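Local atomic coordinates of GrpB family protein (Enterococcus faecalis, PDB entry 2NRK), a protein that is of unknown function but belongs to the GrpB family, probably related in fold to nucleotidyltransferases. Residues E21-L26 / I54-I59; T43-L48 / N122-N127. All coordinates share one frame; numbering follows the deposited sequence. Where two conformers were deposited one is given.

Contact 1. Residues E21-L26 / I54-I59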
ATOM      1  N   GLU A  21      -9.070  23.156   5.311  1.00 24.96           N
ATOM      2  CA  GLU A  21     -10.388  23.778   5.204  1.00 26.17           C
ATOM      3  C   GLU A  21     -11.242  22.979   4.204  1.00 25.39           C
ATOM      4  O   GLU A  21     -12.410  22.638   4.457  1.00 24.79           O
ATOM      5  CB  GLU A  21     -10.212  25.182   4.678  1.00 27.07           C
ATOM      6  CG  GLU A  21     -11.468  26.011   4.615  1.00 33.95           C
ATOM      7  CD  GLU A  21     -11.156  27.516   4.668  1.00 43.06           C
ATOM      8  OE1 GLU A  21     -10.245  27.933   5.442  1.00 48.07           O
ATOM      9  OE2 GLU A  21     -11.828  28.280   3.941  1.00 47.41           O
ATOM     10  N   GLU A  22     -10.659  22.730   3.036  1.00 24.27           N
ATOM     11  CA  GLU A  22     -11.436  22.048   2.021  1.00 24.60           C
ATOM     12  C   GLU A  22     -11.614  20.577   2.383  1.00 24.33           C
ATOM     13  O   GLU A  22     -12.624  19.957   2.022  1.00 24.79           O
ATOM     14  CB  GLU A  22     -10.785  22.228   0.633  1.00 25.06           C
ATOM     15  CG  GLU A  22     -11.621  21.653  -0.538  1.00 25.60           C
ATOM     16  CD  GLU A  22     -12.898  22.475  -0.841  1.00 27.97           C
ATOM     17  OE1 GLU A  22     -13.249  23.416  -0.073  1.00 27.77           O
ATOM     18  OE2 GLU A  22     -13.552  22.179  -1.876  1.00 27.68           O
ATOM     19  N   ALA A  23     -10.630  19.983   3.059  1.00 23.90           N
ATOM     20  CA  ALA A  23     -10.780  18.580   3.434  1.00 24.29           C
ATOM     21  C   ALA A  23     -12.049  18.409   4.308  1.00 24.82           C
ATOM     22  O   ALA A  23     -12.803  17.442   4.150  1.00 25.30           O
ATOM     23  CB  ALA A  23      -9.536  18.043   4.162  1.00 23.71           C
ATOM     24  N   GLN A  24     -12.302  19.357   5.207  1.00 25.22           N
ATOM     25  CA  GLN A  24     -13.483  19.307   6.070  0.50 26.57           C
ATOM     26  C   GLN A  24     -14.757  19.401   5.212  1.00 25.95           C
ATOM     27  O   GLN A  24     -15.731  18.665   5.426  1.00 26.31           O
ATOM     28  CB  GLN A  24     -13.428  20.463   7.080  0.50 26.98           C
ATOM     29  CG  GLN A  24     -14.116  20.212   8.427  0.50 29.61           C
ATOM     30  CD  GLN A  24     -13.969  21.399   9.372  0.50 29.29           C
ATOM     31  OE1 GLN A  24     -14.158  22.547   8.970  0.50 33.70           O
ATOM     32  NE2 GLN A  24     -13.621  21.127  10.628  0.50 34.40           N
ATOM     33  N   ALA A  25     -14.739  20.318   4.251  1.00 25.63           N
ATOM     34  CA  ALA A  25     -15.877  20.512   3.345  1.00 25.48           C
ATOM     35  C   ALA A  25     -16.173  19.210   2.600  1.00 25.61           C
ATOM     36  O   ALA A  25     -17.343  18.800   2.498  1.00 25.84           O
ATOM     37  CB  ALA A  25     -15.602  21.664   2.373  1.00 26.24           C
ATOM     38  N   LEU A  26     -15.124  18.554   2.084  1.00 24.73           N
ATOM     39  CA  LEU A  26     -15.271  17.275   1.386  1.00 24.69           C
ATOM     40  C   LEU A  26     -15.848  16.173   2.281  1.00 25.24           C
ATOM     41  O   LEU A  26     -16.762  15.442   1.873  1.00 24.75           O
ATOM     42  CB  LEU A  26     -13.932  16.818   0.780  1.00 24.62           C
ATOM     43  CG  LEU A  26     -13.421  17.757  -0.315  1.00 25.57           C
ATOM     44  CD1 LEU A  26     -11.978  17.340  -0.679  1.00 25.79           C
ATOM     45  CD2 LEU A  26     -14.328  17.684  -1.531  1.00 26.46           C
ATOM     46  N   ILE A  54      -4.089  22.782  -4.852  1.00 24.12           N
ATOM     47  CA  ILE A  54      -4.017  21.816  -3.754  1.00 23.94           C
ATOM     48  C   ILE A  54      -4.555  20.481  -4.257  1.00 24.01           C
ATOM     49  O   ILE A  54      -5.690  20.424  -4.746  1.00 23.70           O
ATOM     50  CB  ILE A  54      -4.866  22.241  -2.529  1.00 24.59           C
ATOM     51  CG1 ILE A  54      -4.599  23.695  -2.068  1.00 26.70           C
ATOM     52  CG2 ILE A  54      -4.669  21.248  -1.362  1.00 24.86           C
ATOM     53  CD1 ILE A  54      -3.182  23.960  -1.621  1.00 28.52           C
ATOM     54  N   ASP A  55      -3.750  19.425  -4.111  1.00 22.97           N
ATOM     55  CA  ASP A  55      -4.192  18.054  -4.425  1.00 23.82           C
ATOM     56  C   ASP A  55      -4.669  17.307  -3.195  1.00 23.74           C
ATOM     57  O   ASP A  55      -3.945  17.261  -2.147  1.00 23.55           O
ATOM     58  CB  ASP A  55      -3.070  17.230  -5.067  1.00 25.02           C
ATOM     59  CG  ASP A  55      -2.664  17.781  -6.412  1.00 28.48           C
ATOM     60  OD1 ASP A  55      -3.388  17.525  -7.390  1.00 28.49           O
ATOM     61  OD2 ASP A  55      -1.619  18.483  -6.472  1.00 29.16           O
ATOM     62  N   PHE A  56      -5.839  16.688  -3.342  1.00 23.37           N
ATOM     63  CA  PHE A  56      -6.504  15.864  -2.302  1.00 23.93           C
ATOM     64  C   PHE A  56      -6.587  14.415  -2.734  1.00 24.04           C
ATOM     65  O   PHE A  56      -6.975  14.120  -3.890  1.00 24.82           O
ATOM     66  CB  PHE A  56      -7.942  16.358  -2.027  1.00 23.48           C
ATOM     67  CG  PHE A  56      -8.016  17.793  -1.599  1.00 23.61           C
ATOM     68  CD1 PHE A  56      -8.197  18.116  -0.258  1.00 22.24           C
ATOM     69  CD2 PHE A  56      -7.879  18.821  -2.524  1.00 23.85           C
ATOM     70  CE1 PHE A  56      -8.207  19.456   0.171  1.00 23.83           C
ATOM     71  CE2 PHE A  56      -7.902  20.157  -2.107  1.00 22.93           C
ATOM     72  CZ  PHE A  56      -8.067  20.481  -0.751  1.00 24.40           C
ATOM     73  N   LEU A  57      -6.181  13.515  -1.824  1.00 24.08           N
ATOM     74  CA  LEU A  57      -6.368  12.065  -2.016  1.00 24.23           C
ATOM     75  C   LEU A  57      -7.491  11.652  -1.086  1.00 23.83           C
ATOM     76  O   LEU A  57      -7.379  11.808   0.121  1.00 24.15           O
ATOM     77  CB  LEU A  57      -5.081  11.299  -1.686  1.00 24.70           C
ATOM     78  CG  LEU A  57      -5.194   9.751  -1.745  1.00 23.72           C
ATOM     79  CD1 LEU A  57      -5.623   9.259  -3.133  1.00 26.49           C
ATOM     80  CD2 LEU A  57      -3.854   9.093  -1.370  1.00 25.10           C
ATOM     81  N   VAL A  58      -8.601  11.234  -1.661  1.00 22.67           N
ATOM     82  CA  VAL A  58      -9.763  10.834  -0.872  1.00 23.18           C
ATOM     83  C   VAL A  58      -9.933   9.317  -1.067  1.00 23.40           C
ATOM     84  O   VAL A  58     -10.076   8.838  -2.204  1.00 24.06           O
ATOM     85  CB  VAL A  58     -11.034  11.581  -1.356  1.00 23.78           C
ATOM     86  CG1 VAL A  58     -12.227  11.107  -0.570  1.00 25.03           C
ATOM     87  CG2 VAL A  58     -10.877  13.091  -1.193  1.00 25.29           C
ATOM     88  N   ILE A  59      -9.939   8.584   0.043  1.00 22.58           N
ATOM     89  CA  ILE A  59     -10.034   7.126  -0.005  1.00 22.41           C
ATOM     90  C   ILE A  59     -11.399   6.752   0.539  1.00 22.64           C
ATOM     91  O   ILE A  59     -11.758   7.167   1.655  1.00 23.34           O
ATOM     92  CB  ILE A  59      -8.906   6.489   0.854  1.00 22.15           C
ATOM     93  CG1 ILE A  59      -7.548   6.983   0.347  1.00 22.29           C
ATOM     94  CG2 ILE A  59      -9.045   4.989   0.804  1.00 23.13           C
ATOM     95  CD1 ILE A  59      -6.401   6.587   1.311  1.00 23.11           C
TER
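Helix 14-30 packs on one face of the mixed beta sheet, and here its Glu22, Ala23 and Leu26 meet Phe56 and Val58 of strand 54-60. The two short segments run at 36° to each other with their axes 10.2 Å apart at closest, a spacing bridged by side chains rather than by backbone bonds. Phe56 accounts for most of the strand's share. Its CG stands anti to its own carbonyl carbon (chi1 -58°), and the ring extends from there to the helix. The far end of the ring meets Glu22, whose CB is 3.5 Å and CG 3.7 Å from Phe56 CZ; these two side chains cross at about a right angle. Beside them Ala23 presents backbone as well as methyl: its N is 3.8 Å from Phe56 CE1. One turn on, Leu26 CD1 reaches the base of the ring, 3.9 Å from Phe56 CD1, and the same methyl lies 4.4 Å from Val58 CG2. Glu22 thus packs through its aliphatic carbons, while the bend at chi2 (71°) turns CD off the line of the chain, and OE2 is satisfied by Tyr78 OH and a salt bridge to Lys94. Phe19, on the same helix, adds a second ring against Phe56. Strand alternation sends Asp55 to the other side of the sheet, where OD1 bonds His104 NE2. A helix laid over a mixed sheet through alternate strand residues is classic alpha/beta packing, consistent with a nucleotidyltransferase-like fold.

Contact 2. Residues T43-L48 / N122-N127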
ATOM      1  N   THR A  43       2.094  20.472  -3.223  1.00 22.25           N
ATOM      2  CA  THR A  43       1.754  21.426  -2.135  1.00 23.18           C
ATOM      3  C   THR A  43       1.760  20.772  -0.741  1.00 22.87           C
ATOM      4  O   THR A  43       1.713  21.478   0.277  1.00 23.32           O
ATOM      5  CB  THR A  43       0.414  22.205  -2.357  1.00 23.21           C
ATOM      6  OG1 THR A  43      -0.689  21.303  -2.195  1.00 23.09           O
ATOM      7  CG2 THR A  43       0.389  22.924  -3.725  1.00 24.75           C
ATOM      8  N   SER A  44       1.863  19.442  -0.698  1.00 23.67           N
ATOM      9  CA  SER A  44       1.891  18.693   0.562  1.00 24.05           C
ATOM     10  C   SER A  44       3.332  18.483   1.065  1.00 25.20           C
ATOM     11  O   SER A  44       3.515  17.845   2.092  1.00 24.95           O
ATOM     12  CB  SER A  44       1.189  17.325   0.403  1.00 25.05           C
ATOM     13  OG  SER A  44       1.987  16.411  -0.341  1.00 23.58           O
ATOM     14  N   VAL A  45       4.326  18.995   0.331  1.00 24.36           N
ATOM     15  CA  VAL A  45       5.732  18.811   0.702  1.00 23.57           C
ATOM     16  C   VAL A  45       6.267  20.152   1.192  1.00 23.22           C
ATOM     17  O   VAL A  45       6.493  21.072   0.395  1.00 21.81           O
ATOM     18  CB  VAL A  45       6.553  18.322  -0.503  1.00 23.51           C
ATOM     19  CG1 VAL A  45       8.044  18.150  -0.105  1.00 25.31           C
ATOM     20  CG2 VAL A  45       5.981  17.006  -1.023  1.00 21.81           C
ATOM     21  N   PRO A  46       6.424  20.309   2.513  1.00 24.09           N
ATOM     22  CA  PRO A  46       6.923  21.594   2.958  1.00 24.30           C
ATOM     23  C   PRO A  46       8.207  22.059   2.257  1.00 24.93           C
ATOM     24  O   PRO A  46       9.146  21.273   2.044  1.00 25.92           O
ATOM     25  CB  PRO A  46       7.165  21.378   4.467  1.00 24.67           C
ATOM     26  CG  PRO A  46       6.058  20.364   4.835  1.00 24.33           C
ATOM     27  CD  PRO A  46       6.059  19.417   3.634  1.00 24.22           C
ATOM     28  N   ASN A  47       8.185  23.333   1.874  1.00 25.10           N
ATOM     29  CA  ASN A  47       9.302  24.036   1.223  0.50 25.34           C
ATOM     30  C   ASN A  47       9.542  23.665  -0.251  1.00 25.41           C
ATOM     31  O   ASN A  47      10.521  24.111  -0.863  1.00 25.90           O
ATOM     32  CB  ASN A  47      10.577  23.965   2.076  0.50 26.11           C
ATOM     33  CG  ASN A  47      10.333  24.387   3.514  0.50 25.70           C
ATOM     34  OD1 ASN A  47       9.637  25.371   3.782  0.50 28.66           O
ATOM     35  ND2 ASN A  47      10.905  23.644   4.450  0.50 29.00           N
ATOM     36  N   LEU A  48       8.626  22.906  -0.835  1.00 23.97           N
ATOM     37  CA  LEU A  48       8.732  22.587  -2.261  1.00 23.30           C
ATOM     38  C   LEU A  48       8.006  23.652  -3.084  1.00 23.34           C
ATOM     39  O   LEU A  48       6.842  23.945  -2.838  1.00 23.44           O
ATOM     40  CB  LEU A  48       8.132  21.197  -2.554  1.00 23.07           C
ATOM     41  CG  LEU A  48       8.087  20.748  -4.016  1.00 22.45           C
ATOM     42  CD1 LEU A  48       9.469  20.794  -4.707  1.00 23.90           C
ATOM     43  CD2 LEU A  48       7.479  19.314  -4.046  1.00 22.41           C
ATOM     44  N   ASN A 122       5.679  11.108   0.698  1.00 21.97           N
ATOM     45  CA  ASN A 122       6.492  10.803   1.893  1.00 22.43           C
ATOM     46  C   ASN A 122       7.974  10.875   1.551  1.00 22.59           C
ATOM     47  O   ASN A 122       8.785  11.394   2.328  1.00 24.28           O
ATOM     48  CB  ASN A 122       6.101   9.447   2.450  1.00 22.67           C
ATOM     49  CG  ASN A 122       4.711   9.424   3.032  1.00 23.16           C
ATOM     50  OD1 ASN A 122       4.031  10.459   3.145  1.00 23.91           O
ATOM     51  ND2 ASN A 122       4.259   8.217   3.431  1.00 25.50           N
ATOM     52  N   TYR A 123       8.325  10.355   0.384  1.00 22.59           N
ATOM     53  CA  TYR A 123       9.716  10.325  -0.065  1.00 23.16           C
ATOM     54  C   TYR A 123      10.257  11.752  -0.274  1.00 23.64           C
ATOM     55  O   TYR A 123      11.373  12.062   0.130  1.00 23.63           O
ATOM     56  CB  TYR A 123       9.778   9.529  -1.369  1.00 23.13           C
ATOM     57  CG  TYR A 123      11.163   9.263  -1.899  1.00 23.79           C
ATOM     58  CD1 TYR A 123      12.071   8.457  -1.186  1.00 24.27           C
ATOM     59  CD2 TYR A 123      11.566   9.797  -3.129  1.00 23.37           C
ATOM     60  CE1 TYR A 123      13.376   8.202  -1.689  1.00 24.09           C
ATOM     61  CE2 TYR A 123      12.853   9.509  -3.670  1.00 22.50           C
ATOM     62  CZ  TYR A 123      13.750   8.713  -2.924  1.00 24.18           C
ATOM     63  OH  TYR A 123      15.005   8.421  -3.419  1.00 25.27           O
ATOM     64  N   LEU A 124       9.473  12.630  -0.914  1.00 22.61           N
ATOM     65  CA  LEU A 124       9.947  14.018  -1.096  1.00 23.18           C
ATOM     66  C   LEU A 124      10.101  14.721   0.269  1.00 22.44           C
ATOM     67  O   LEU A 124      11.061  15.471   0.457  1.00 22.91           O
ATOM     68  CB  LEU A 124       9.000  14.822  -1.970  1.00 23.49           C
ATOM     69  CG  LEU A 124       9.038  14.377  -3.425  1.00 24.19           C
ATOM     70  CD1 LEU A 124       8.029  15.213  -4.237  1.00 26.66           C
ATOM     71  CD2 LEU A 124      10.452  14.520  -4.033  1.00 26.27           C
ATOM     72  N   ARG A 125       9.165  14.469   1.191  1.00 23.34           N
ATOM     73  CA  ARG A 125       9.244  15.056   2.527  1.00 24.07           C
ATOM     74  C   ARG A 125      10.515  14.643   3.242  1.00 25.21           C
ATOM     75  O   ARG A 125      11.051  15.440   4.018  1.00 26.16           O
ATOM     76  CB  ARG A 125       8.050  14.613   3.377  1.00 23.93           C
ATOM     77  CG  ARG A 125       6.740  15.308   2.980  1.00 21.98           C
ATOM     78  CD  ARG A 125       5.580  14.746   3.794  1.00 23.83           C
ATOM     79  NE  ARG A 125       4.362  15.551   3.628  1.00 25.60           N
ATOM     80  CZ  ARG A 125       3.219  15.357   4.293  1.00 27.67           C
ATOM     81  NH1 ARG A 125       3.096  14.326   5.146  1.00 29.66           N
ATOM     82  NH2 ARG A 125       2.177  16.180   4.099  1.00 26.13           N
ATOM     83  N   GLU A 126      10.986  13.417   2.996  1.00 26.15           N
ATOM     84  CA  GLU A 126      12.204  12.890   3.676  1.00 27.59           C
ATOM     85  C   GLU A 126      13.522  13.158   2.940  1.00 27.28           C
ATOM     86  O   GLU A 126      14.622  12.863   3.458  1.00 26.87           O
ATOM     87  CB  GLU A 126      12.074  11.377   3.911  1.00 29.21           C
ATOM     88  CG  GLU A 126      10.865  10.938   4.706  1.00 34.78           C
ATOM     89  CD  GLU A 126      10.874  11.366   6.167  1.00 45.36           C
ATOM     90  OE1 GLU A 126      11.942  11.762   6.706  1.00 48.89           O
ATOM     91  OE2 GLU A 126       9.786  11.287   6.786  1.00 51.11           O
ATOM     92  N   ASN A 127      13.422  13.713   1.735  1.00 26.16           N
ATOM     93  CA  ASN A 127      14.567  13.905   0.854  1.00 26.01           C
ATOM     94  C   ASN A 127      14.561  15.315   0.288  1.00 26.15           C
ATOM     95  O   ASN A 127      14.279  15.504  -0.885  1.00 25.24           O
ATOM     96  CB  ASN A 127      14.549  12.853  -0.274  1.00 25.95           C
ATOM     97  CG  ASN A 127      14.877  11.478   0.244  1.00 27.45           C
ATOM     98  OD1 ASN A 127      16.065  11.133   0.379  1.00 29.79           O
ATOM     99  ND2 ASN A 127      13.853  10.715   0.614  1.00 25.71           N
TER
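Leu124 and Arg125, at the C-terminal end of helix 111-126, pack against Ser44, Val45 and Leu48, the last two being the ends of a type II beta turn in the loop between strands 34-40 and 54-60. On the second segment, Tyr123 packs on helix 157-171, where its OH bonds Glu166 OE1. Leu124 supplies the apolar part: its CB is 3.8 Å from Val45 CG2 and 3.9 Å from Val45 CG1, sitting against both methyls as the two side chains cross at about a right angle. Farther out, Leu124 CD1 lies 4.1 Å from Leu48 CD2. Ile130 and Tyr134 of helix 128-142 also touch Leu124. Next comes Arg125, extended from CG to NE, which grips one carbonyl side-on. Its NE and NH2 each donate to Ser44 O at 2.9 Å, and that oxygen lies in the guanidinium plane. The two donors use it differently: NH2 is in the carbonyl plane, on a lone pair, whereas NE is tilted 24° from that plane. Ser44 O accepts both hydrogens, and neither bond is straight (143° at NH2, 150° at NE). Past the helix, Asn127 folds back over a face of the Tyr123 ring, with its CG above the plane near the rim, and its ND2 donates to Tyr123 O at 2.9 Å, the carbonyl oxygen lying in the Asn127 amide plane.

In the fold
From the N terminus the chain forms helix 14-30 and then strand 34-40. It passes through 43-48, which still awaits its partner, and returns to the helix at strand 54-60, so contact 1 closes a loop of 27 residues. Contact 2 is completed only after three more strands and most of helix 111-126, closing a loop of 73. Because 43-48 lies within the first loop and 54-59 within the second, the closures cross. Their centres are 18 Å apart, yet Ile54 CD1 and Thr43 OG1 approach to 3.7 Å. Contact 1 fixes helix to sheet; contact 2 joins the loop between strands 34-40 and 54-60 to the C-terminal helical part.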